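Local coordinates for ribonuclease VapC (Caulobacter crescentus, PDB 5K8J), which probably acts as the magnesium-dependent RNase toxin of a toxin-antitoxin system, a PIN-domain nuclease held here in complex with its antitoxin, at residues L33-R38 against V68-G73. Residues are numbered along the deposited sequence; the frame is centred on the assembly and turned at random.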
loop_
_atom_site.group_PDB
_atom_site.type_symbol
_atom_site.label_atom_id
_atom_site.label_comp_id
_atom_site.label_asym_id
_atom_site.label_seq_id
_atom_site.Cartn_x
_atom_site.Cartn_y
_atom_site.Cartn_z
ATOM N N LEU B 33 -0.064 14.220 18.572
ATOM C CA LEU B 33 -1.507 14.342 18.716
ATOM C C LEU B 33 -2.178 13.821 17.446
ATOM O O LEU B 33 -1.832 14.255 16.340
ATOM C CB LEU B 33 -1.885 15.813 18.929
ATOM C CG LEU B 33 -3.328 16.064 19.344
ATOM C CD1 LEU B 33 -3.600 15.510 20.733
ATOM C CD2 LEU B 33 -3.580 17.561 19.321
ATOM N N SER B 34 -3.187 12.966 17.609
ATOM C CA SER B 34 -3.992 12.523 16.469
ATOM C C SER B 34 -4.933 13.632 15.997
ATOM O O SER B 34 -5.532 14.336 16.809
ATOM C CB SER B 34 -4.818 11.324 16.881
ATOM O OG SER B 34 -5.803 11.085 15.900
ATOM N N ILE B 35 -5.089 13.758 14.673
ATOM C CA ILE B 35 -6.083 14.675 14.109
ATOM C C ILE B 35 -7.480 14.323 14.601
ATOM O O ILE B 35 -8.355 15.193 14.673
ATOM C CB ILE B 35 -5.990 14.651 12.576
ATOM C CG1 ILE B 35 -6.763 15.837 11.947
ATOM C CG2 ILE B 35 -6.528 13.345 11.995
ATOM C CD1 ILE B 35 -6.045 17.102 12.012
ATOM N N ILE B 36 -7.731 13.054 14.903
ATOM C CA ILE B 36 -9.028 12.655 15.428
ATOM C C ILE B 36 -9.233 13.261 16.807
ATOM O O ILE B 36 -10.302 13.800 17.116
ATOM C CB ILE B 36 -9.173 11.113 15.458
ATOM C CG1 ILE B 36 -8.904 10.498 14.073
ATOM C CG2 ILE B 36 -10.542 10.746 15.965
ATOM C CD1 ILE B 36 -9.728 11.101 12.919
ATOM N N SER B 37 -8.195 13.241 17.652
ATOM C CA SER B 37 -8.270 13.967 18.911
ATOM C C SER B 37 -8.475 15.461 18.689
ATOM O O SER B 37 -9.208 16.111 19.451
ATOM C CB SER B 37 -6.998 13.749 19.740
ATOM O OG SER B 37 -6.759 12.382 20.007
ATOM N N ARG B 38 -7.795 16.037 17.697
ATOM C CA ARG B 38 -8.031 17.439 17.382
ATOM C C ARG B 38 -9.518 17.686 17.134
ATOM O O ARG B 38 -10.091 18.617 17.696
ATOM C CB ARG B 38 -7.196 17.904 16.182
ATOM C CG ARG B 38 -7.508 19.330 15.804
ATOM C CD ARG B 38 -6.614 19.967 14.744
ATOM N NE ARG B 38 -7.274 21.228 14.406
ATOM C CZ ARG B 38 -7.246 21.837 13.228
ATOM N NH1 ARG B 38 -6.491 21.393 12.246
ATOM N NH2 ARG B 38 -7.980 22.930 13.034
ATOM N N VAL B 68 0.743 17.110 14.673
ATOM C CA VAL B 68 -0.518 16.390 14.484
ATOM C C VAL B 68 -0.350 15.291 13.428
ATOM O O VAL B 68 0.206 15.520 12.336
ATOM C CB VAL B 68 -1.637 17.374 14.128
ATOM C CG1 VAL B 68 -2.890 16.646 13.736
ATOM C CG2 VAL B 68 -1.907 18.266 15.340
ATOM N N LEU B 69 -0.853 14.103 13.754
ATOM C CA LEU B 69 -0.863 12.944 12.868
ATOM C C LEU B 69 -2.171 12.904 12.110
ATOM O O LEU B 69 -3.233 12.703 12.713
ATOM C CB LEU B 69 -0.779 11.628 13.642
ATOM C CG LEU B 69 0.519 11.233 14.265
ATOM C CD1 LEU B 69 0.267 10.036 15.214
ATOM C CD2 LEU B 69 1.495 10.870 13.157
ATOM N N ASP B 70 -2.107 13.031 10.795
ATOM C CA ASP B 70 -3.307 12.897 9.986
ATOM C C ASP B 70 -3.732 11.440 9.887
ATOM O O ASP B 70 -2.939 10.529 10.126
ATOM C CB ASP B 70 -3.074 13.481 8.592
ATOM C CG ASP B 70 -2.961 15.000 8.606
ATOM O OD1 ASP B 70 -3.299 15.609 9.646
ATOM O OD2 ASP B 70 -2.541 15.576 7.591
ATOM N N PHE B 71 -5.027 11.222 9.580
ATOM C CA PHE B 71 -5.556 9.865 9.474
ATOM C C PHE B 71 -5.582 9.493 8.002
ATOM O O PHE B 71 -6.365 10.045 7.231
ATOM C CB PHE B 71 -6.931 9.713 10.131
ATOM C CG PHE B 71 -7.296 8.277 10.338
ATOM C CD1 PHE B 71 -7.855 7.541 9.306
ATOM C CD2 PHE B 71 -6.975 7.622 11.523
ATOM C CE1 PHE B 71 -8.130 6.201 9.470
ATOM C CE2 PHE B 71 -7.236 6.290 11.687
ATOM C CZ PHE B 71 -7.823 5.567 10.653
ATOM N N ASP B 72 -4.713 8.558 7.618
ATOM C CA ASP B 72 -4.403 8.270 6.223
ATOM C C ASP B 72 -4.539 6.779 5.946
ATOM O O ASP B 72 -4.921 5.997 6.806
ATOM C CB ASP B 72 -3.006 8.784 5.860
ATOM C CG ASP B 72 -1.915 8.277 6.795
ATOM O OD1 ASP B 72 -2.166 7.359 7.601
ATOM O OD2 ASP B 72 -0.778 8.824 6.701
ATOM N N GLY B 73 -4.228 6.387 4.708
ATOM C CA GLY B 73 -4.402 4.996 4.325
ATOM C C GLY B 73 -3.630 4.038 5.204
ATOM O O GLY B 73 -4.111 2.948 5.526
#
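Ile35, the first helical residue after strand 31-34, starts its side chain toward segment 68-73 and meets Val68, Asp70 and Phe71 there. CG1 stands anti to the backbone N (chi1 -166°) and leads out to CD1, which meets Val68 CG1 at 3.6 Å; the two side chains cross at about a right angle. The same Ile35 CD1 lies 3.9 Å from Asp70 OD1, although Asp70 starts out facing away. The other branch, Ile35 CG2, lies against the backbone, 3.4 Å from Leu69 O and 3.5 Å from Phe71 N, and comes near Phe71 CB. Next along the helix, Ile36 CD1 touches Phe71 CB at 4.2 Å, the two side chains approaching at a slant.

Two backbone bonds set the parallel register, Leu33 beside Val68 and Ser34 beside Leu69: Leu69 N gives to Leu33 O (2.8 Å), and Ile35 N gives to Leu69 O (2.9 Å). Ser34 is the helix N-cap, its OG accepting from Ile36 N at 2.9 Å; the same OG is hydrogen-bonded to Gln101 OE1. Asp70 OD2 is hydrogen-bonded to His7 NE2 of a VapB antitoxin chain.

Strand 68-69, outermost on its side of the parallel PIN-domain sheet within this chain, pairs directly with 31-34; the beta-alpha-beta crossover between them runs through helices 35-45 and 49-65. Leu33 rests on Leu63 of helix 49-65, while Met97 of helix 93-104 packs against both Ile36 and Phe71.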